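Local coordinates for protein suppressor of RNA silencing p3 (Rice hoja blanca virus, PDB 3AJF) that suppresses RNA silencing in its host, presumably by binding double-stranded RNA, and forms a homodimer, at residues Pro46-Pro49 with Glu50-Ser53; Ser58-Trp61 with Met62-Lys66; Ser82-Ser85 with Glu86-Val89. One frame throughout, in Å; residues are numbered along the deposited sequence.

The chain is the helical domain of a longer protein, and all three contacts are local, between residues close in sequence. Interactions 1 and 2 lie near the two ends of helix 49-64, the first at its start and the second at its finish; their centres are 18 Å apart and their nearest atoms about 5 Å. Interaction 3 joins the last turn of helix 74-85 to the residues after it. It touches interaction 1, with centres 10 Å apart: L52 CD2 is 3.7 Å from F88 CZ, and P46 CD is 3.7 Å from Y87 CD2. Interactions 2 and 3 do not meet, their centres being 17 Å apart. Each of the three also touches the second subunit.

Interaction 1: residues Pro46-Pro49 with Glu50-Ser53; sequences PDDP and ENLS
P46 overlaps L52 through the CB-CG side of its ring, with CG 3.8 Å from L52 CD1. The two residues flank the N-cap of helix 49-64, which is D48. Its carboxylate reaches forward over the start of the helix: CG sits anti to the backbone N (chi1 -171°), and OD1 accepts from N51 N at 3.1 Å. That N-H meets OD1 on the anti side of the carboxylate, 23° out of its plane, and the N-H...O angle of 158° shows a fairly straight bond. OD1 also lies 2.9 Å from E50 N, so it faces the start of the helix, where the backbone dipole would probably favour a negative charge. The carbonyl of D48 opens the regular helical series by accepting from L52 N at 3.0 Å, and P49 continues it with S53 N. L52 also packs on M42 of helix 36-44 and on F88, whereas E50 and S53 pack on H65 and S64 of the second subunit, placing this helix start at the dimer interface. The amide of N51 lies alongside the D48 side chain, with its ND2 3.8 Å from D48 CB.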
loop_
_atom_site.group_PDB
_atom_site.type_symbol
_atom_site.label_atom_id
_atom_site.label_comp_id
_atom_site.label_asym_id
_atom_site.label_seq_id
_atom_site.Cartn_x
_atom_site.Cartn_y
_atom_site.Cartn_z
ATOM N N PRO A 46 -0.334 -11.778 6.378
ATOM C CA PRO A 46 -1.640 -11.128 6.592
ATOM C C PRO A 46 -2.786 -12.141 6.441
ATOM O O PRO A 46 -2.781 -12.938 5.489
ATOM C CB PRO A 46 -1.675 -10.088 5.468
ATOM C CG PRO A 46 -0.186 -9.729 5.283
ATOM C CD PRO A 46 0.509 -11.047 5.416
ATOM N N ASP A 47 -3.741 -12.144 7.362
ATOM C CA ASP A 47 -4.756 -13.209 7.327
ATOM C C ASP A 47 -6.166 -12.624 7.400
ATOM O O ASP A 47 -7.162 -13.352 7.453
ATOM C CB ASP A 47 -4.509 -14.219 8.454
ATOM C CG ASP A 47 -4.710 -13.611 9.842
ATOM O OD1 ASP A 47 -4.492 -12.397 10.021
ATOM O OD2 ASP A 47 -5.111 -14.352 10.754
ATOM N N ASP A 48 -6.231 -11.292 7.399
ATOM C CA ASP A 48 -7.492 -10.583 7.446
ATOM C C ASP A 48 -7.366 -9.355 6.562
ATOM O O ASP A 48 -6.495 -8.528 6.815
ATOM C CB ASP A 48 -7.824 -10.137 8.877
ATOM C CG ASP A 48 -9.229 -9.581 8.990
ATOM O OD1 ASP A 48 -9.452 -8.415 8.620
ATOM O OD2 ASP A 48 -10.127 -10.326 9.448
ATOM N N PRO A 49 -8.253 -9.213 5.544
ATOM C CA PRO A 49 -8.158 -8.038 4.647
ATOM C C PRO A 49 -8.380 -6.707 5.366
ATOM O O PRO A 49 -7.751 -5.707 5.010
ATOM C CB PRO A 49 -9.277 -8.285 3.627
ATOM C CG PRO A 49 -10.297 -9.130 4.406
ATOM C CD PRO A 49 -9.394 -10.087 5.174
ATOM N N GLU A 50 -9.296 -6.657 6.341
ATOM C CA GLU A 50 -9.476 -5.400 7.104
ATOM C C GLU A 50 -8.225 -5.021 7.931
ATOM O O GLU A 50 -7.830 -3.864 7.932
ATOM C CB GLU A 50 -10.747 -5.407 7.976
ATOM C CG GLU A 50 -10.828 -4.255 9.046
ATOM C CD GLU A 50 -10.989 -2.804 8.482
ATOM O OE1 GLU A 50 -10.397 -2.453 7.424
ATOM O OE2 GLU A 50 -11.685 -1.977 9.142
ATOM N N ASN A 51 -7.615 -5.976 8.630
ATOM C CA ASN A 51 -6.410 -5.692 9.400
ATOM C C ASN A 51 -5.253 -5.274 8.510
ATOM O O ASN A 51 -4.469 -4.377 8.868
ATOM C CB ASN A 51 -5.989 -6.891 10.233
ATOM C CG ASN A 51 -6.975 -7.184 11.407
ATOM O OD1 ASN A 51 -7.854 -6.386 11.715
ATOM N ND2 ASN A 51 -6.810 -8.341 12.040
ATOM N N LEU A 52 -5.120 -5.936 7.366
ATOM C CA LEU A 52 -4.065 -5.569 6.413
ATOM C C LEU A 52 -4.304 -4.142 5.882
ATOM O O LEU A 52 -3.382 -3.399 5.712
ATOM C CB LEU A 52 -3.968 -6.567 5.244
ATOM C CG LEU A 52 -2.945 -6.228 4.130
ATOM C CD1 LEU A 52 -1.492 -6.212 4.653
ATOM C CD2 LEU A 52 -3.068 -7.186 2.944
ATOM N N SER A 53 -5.561 -3.791 5.608
ATOM C CA SER A 53 -5.931 -2.447 5.155
ATOM C C SER A 53 -5.476 -1.379 6.133
ATOM O O SER A 53 -4.889 -0.354 5.733
ATOM C CB SER A 53 -7.448 -2.338 4.990
ATOM O OG SER A 53 -7.795 -0.996 4.712
#

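Interaction 2: residues Ser58-Trp61 with Met62-Lys66; sequences SAIW and MLSHK
W61 receives the CB of H65 over one face of its indole at the C-terminal end of helix 49-64, where H65 is the first residue to depart from helical backbone angles. This is a CH-pi contact, with H65 CB 3.7 Å from the centroid of the W61 five-membered ring and 29° off its normal. The imidazole carries on almost parallel to the indole, the planes differing by 5°, but it is displaced almost clear of it, the centroids of the imidazole and the five-membered ring being 4.9 Å apart. This is the exposed side, and both residues also touch a crystal neighbour. With CG anti to the backbone N, W61 sends its six-membered ring toward the chain of K66, whose CB is 4.0 Å from W61 CH2; the ammonium of K66 leads on to a salt bridge with D68.

The other side is buried among neighbours. Selenomethionine M62 puts CG 3.7 Å from W61 CE3, while its chain reaches F23 and I26 of helix 17-30 and L77 of helix 74-85. L63 and S64 touch F88 of the second subunit, and I60 meets its own counterpart there. The carbonyl of L63 bonds to R74 NH2. Two other carbonyls are held locally: that of W61 accepts from H65 N at 2.8 Å, and that of I60 accepts twice from S64. S64 N comes nearly along the C=O axis of I60, while S64 OG, 2.8 Å from I60 O, approaches from 37° above the carbonyl plane.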
loop_
_atom_site.group_PDB
_atom_site.type_symbol
_atom_site.label_atom_id
_atom_site.label_comp_id
_atom_site.label_asym_id
_atom_site.label_seq_id
_atom_site.Cartn_x
_atom_site.Cartn_y
_atom_site.Cartn_z
ATOM N N SER A 58 -1.646 2.957 7.731
ATOM C CA SER A 58 -0.690 3.623 8.648
ATOM C C SER A 58 0.663 3.888 7.974
ATOM O O SER A 58 1.244 4.982 8.131
ATOM C CB SER A 58 -0.483 2.844 9.953
ATOM O OG SER A 58 -1.429 3.199 10.947
ATOM N N ALA A 59 1.173 2.894 7.248
ATOM C CA ALA A 59 2.438 3.054 6.508
ATOM C C ALA A 59 2.327 4.124 5.409
ATOM O O ALA A 59 3.233 4.912 5.227
ATOM C CB ALA A 59 2.898 1.695 5.946
ATOM N N ILE A 60 1.211 4.144 4.678
ATOM C CA ILE A 60 0.938 5.152 3.640
ATOM C C ILE A 60 0.803 6.562 4.267
ATOM O O ILE A 60 1.339 7.539 3.741
ATOM C CB ILE A 60 -0.299 4.789 2.794
ATOM C CG1 ILE A 60 0.023 3.508 1.952
ATOM C CG2 ILE A 60 -0.718 5.985 1.867
ATOM C CD1 ILE A 60 -1.216 2.851 1.232
ATOM N N TRP A 61 0.119 6.648 5.402
ATOM C CA TRP A 61 0.084 7.914 6.151
ATOM C C TRP A 61 1.491 8.442 6.496
ATOM O O TRP A 61 1.786 9.627 6.287
ATOM C CB TRP A 61 -0.824 7.847 7.397
ATOM C CG TRP A 61 -0.711 9.123 8.169
ATOM C CD1 TRP A 61 -1.480 10.258 8.022
ATOM C CD2 TRP A 61 0.246 9.408 9.175
ATOM N NE1 TRP A 61 -1.056 11.232 8.913
ATOM C CE2 TRP A 61 0.016 10.739 9.617
ATOM C CE3 TRP A 61 1.272 8.662 9.774
ATOM C CZ2 TRP A 61 0.787 11.343 10.619
ATOM C CZ3 TRP A 61 2.043 9.269 10.789
ATOM C CH2 TRP A 61 1.799 10.605 11.186
HETATM N N MSE A 62 2.355 7.571 7.008
HETATM C CA MSE A 62 3.732 7.934 7.360
HETATM C C MSE A 62 4.514 8.468 6.153
HETATM O O MSE A 62 5.395 9.332 6.312
HETATM C CB MSE A 62 4.483 6.742 7.943
HETATM C CG MSE A 62 3.994 6.240 9.290
HETATM SE SE MSE A 62 4.655 4.454 9.807
HETATM C CE MSE A 62 6.621 4.720 10.082
ATOM N N LEU A 63 4.248 7.918 4.962
ATOM C CA LEU A 63 4.941 8.357 3.745
ATOM C C LEU A 63 4.339 9.631 3.144
ATOM O O LEU A 63 5.044 10.416 2.495
ATOM C CB LEU A 63 4.920 7.245 2.688
ATOM C CG LEU A 63 5.770 6.019 3.021
ATOM C CD1 LEU A 63 5.365 4.767 2.187
ATOM C CD2 LEU A 63 7.242 6.398 2.814
ATOM N N SER A 64 3.041 9.809 3.311
ATOM C CA SER A 64 2.340 10.875 2.615
ATOM C C SER A 64 2.180 12.122 3.481
ATOM O O SER A 64 2.013 13.221 2.946
ATOM C CB SER A 64 0.976 10.380 2.128
ATOM O OG SER A 64 0.112 10.037 3.210
ATOM N N HIS A 65 2.196 11.951 4.806
ATOM C CA HIS A 65 1.845 13.074 5.709
ATOM C C HIS A 65 2.928 13.410 6.727
ATOM O O HIS A 65 3.056 14.565 7.121
ATOM C CB HIS A 65 0.534 12.819 6.453
ATOM C CG HIS A 65 -0.675 12.859 5.578
ATOM N ND1 HIS A 65 -1.474 13.973 5.455
ATOM C CD2 HIS A 65 -1.219 11.917 4.778
ATOM C CE1 HIS A 65 -2.454 13.722 4.602
ATOM N NE2 HIS A 65 -2.326 12.475 4.188
ATOM N N LYS A 66 3.669 12.408 7.177
ATOM C CA LYS A 66 4.609 12.581 8.296
ATOM C C LYS A 66 5.850 13.322 7.830
ATOM O O LYS A 66 6.706 12.766 7.145
ATOM C CB LYS A 66 4.994 11.235 8.935
ATOM C CG LYS A 66 5.781 11.355 10.236
ATOM C CD LYS A 66 6.070 9.985 10.866
ATOM C CE LYS A 66 7.235 10.056 11.864
ATOM N NZ LYS A 66 6.857 10.883 13.036
#

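Interaction 3: residues Ser82-Ser85 with Glu86-Val89; sequences STYS and EYFV
Y84 and Y87 set their rings alongside one another, with 24° between the planes and an offset that leaves the centroids 5.9 Å from each other. Such a separation rules out a true face-to-face stack; what touches is one flank of each ring, Y84 CD2 against Y87 CE2 at 3.9 Å. Similar first torsions (-82° and -76°), on residues three apart along a helical backbone, set the two rings on the same side. Y84 O lies near the plane of the Y87 ring, at its edge, 3.4 Å from Y87 CD2. Beyond this pair, Y84 meets F55 edge-to-face and bonds through OH to the carbonyl of I43, while both tyrosines touch P46.

E86, its chain extended beyond CG, runs back along T83, its CG 3.2 Å from T83 O and its carboxylate OE2 3.7 Å from T83 CA. F88 is turned elsewhere again: CD2 approaches S85 O, and the ring packs on L52 and L56 of helix 49-64 and on T78 of the second subunit. S85 points OG back to S82 O, 2.8 Å away and above that carbonyl plane, while S82 OG bonds to S82 OG of the second subunit.

The backbone evidence is consistent along the run. T83, Y84 and S85 each accept from the N-H three residues on, E86 N at 3.2 Å from T83 O, and E86 does the same for V89. All three bonds across the segments come from well above the carbonyl plane. The carbonyl of F88 bonds to R74 NH2 of the second subunit, tying this extension of helix 74-85 to the dimer interface; the successive bonds before it are the signature of 3-10-type turns.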
loop_
_atom_site.group_PDB
_atom_site.type_symbol
_atom_site.label_atom_id
_atom_site.label_comp_id
_atom_site.label_asym_id
_atom_site.label_seq_id
_atom_site.Cartn_x
_atom_site.Cartn_y
_atom_site.Cartn_z
ATOM N N SER A 82 4.650 -1.889 -0.659
ATOM C CA SER A 82 4.591 -2.497 -1.961
ATOM C C SER A 82 4.459 -4.015 -1.818
ATOM O O SER A 82 3.593 -4.640 -2.489
ATOM C CB SER A 82 5.822 -2.060 -2.774
ATOM O OG SER A 82 6.013 -2.887 -3.883
ATOM N N THR A 83 5.261 -4.609 -0.931
ATOM C CA THR A 83 5.232 -6.056 -0.727
ATOM C C THR A 83 4.015 -6.595 0.024
ATOM O O THR A 83 3.475 -7.640 -0.354
ATOM C CB THR A 83 6.553 -6.633 -0.068
ATOM O OG1 THR A 83 6.643 -6.213 1.283
ATOM C CG2 THR A 83 7.732 -6.111 -0.732
ATOM N N TYR A 84 3.559 -5.893 1.065
ATOM C CA TYR A 84 2.465 -6.441 1.862
ATOM C C TYR A 84 1.133 -6.253 1.154
ATOM O O TYR A 84 0.212 -7.038 1.359
ATOM C CB TYR A 84 2.475 -5.863 3.277
ATOM C CG TYR A 84 3.483 -6.635 4.092
ATOM C CD1 TYR A 84 4.793 -6.176 4.237
ATOM C CD2 TYR A 84 3.141 -7.870 4.653
ATOM C CE1 TYR A 84 5.743 -6.914 4.943
ATOM C CE2 TYR A 84 4.101 -8.632 5.356
ATOM C CZ TYR A 84 5.386 -8.145 5.485
ATOM O OH TYR A 84 6.313 -8.885 6.179
ATOM N N SER A 85 1.052 -5.243 0.280
ATOM C CA SER A 85 -0.152 -5.081 -0.555
ATOM C C SER A 85 -0.396 -6.299 -1.440
ATOM O O SER A 85 -1.551 -6.617 -1.788
ATOM C CB SER A 85 -0.097 -3.774 -1.370
ATOM O OG SER A 85 0.939 -3.854 -2.339
ATOM N N GLU A 86 0.668 -7.023 -1.762
ATOM C CA GLU A 86 0.574 -8.207 -2.645
ATOM C C GLU A 86 -0.374 -9.271 -2.122
ATOM O O GLU A 86 -0.972 -10.010 -2.900
ATOM C CB GLU A 86 1.951 -8.858 -2.872
ATOM C CG GLU A 86 2.978 -7.912 -3.518
ATOM C CD GLU A 86 4.378 -8.559 -3.628
ATOM O OE1 GLU A 86 4.466 -9.775 -3.377
ATOM O OE2 GLU A 86 5.364 -7.860 -3.969
ATOM N N TYR A 87 -0.559 -9.318 -0.807
ATOM C CA TYR A 87 -1.348 -10.369 -0.204
ATOM C C TYR A 87 -2.825 -10.209 -0.599
ATOM O O TYR A 87 -3.573 -11.176 -0.584
ATOM C CB TYR A 87 -1.135 -10.379 1.322
ATOM C CG TYR A 87 0.218 -11.003 1.693
ATOM C CD1 TYR A 87 0.346 -12.371 1.808
ATOM C CD2 TYR A 87 1.345 -10.222 1.894
ATOM C CE1 TYR A 87 1.576 -12.983 2.128
ATOM C CE2 TYR A 87 2.599 -10.820 2.221
ATOM C CZ TYR A 87 2.679 -12.203 2.335
ATOM O OH TYR A 87 3.871 -12.847 2.642
ATOM N N PHE A 88 -3.230 -9.008 -1.036
ATOM C CA PHE A 88 -4.616 -8.817 -1.483
ATOM C C PHE A 88 -5.051 -9.686 -2.655
ATOM O O PHE A 88 -6.266 -9.831 -2.899
ATOM C CB PHE A 88 -4.925 -7.359 -1.815
ATOM C CG PHE A 88 -5.185 -6.510 -0.586
ATOM C CD1 PHE A 88 -6.124 -6.910 0.357
ATOM C CD2 PHE A 88 -4.506 -5.315 -0.395
ATOM C CE1 PHE A 88 -6.410 -6.116 1.463
ATOM C CE2 PHE A 88 -4.771 -4.527 0.736
ATOM C CZ PHE A 88 -5.727 -4.946 1.662
ATOM N N VAL A 89 -4.107 -10.252 -3.386
ATOM C CA VAL A 89 -4.489 -11.051 -4.525
ATOM C C VAL A 89 -5.318 -12.244 -4.026
ATOM O O VAL A 89 -6.390 -12.544 -4.579
ATOM C CB VAL A 89 -3.276 -11.471 -5.389
ATOM C CG1 VAL A 89 -3.709 -12.340 -6.531
ATOM C CG2 VAL A 89 -2.584 -10.228 -5.953
#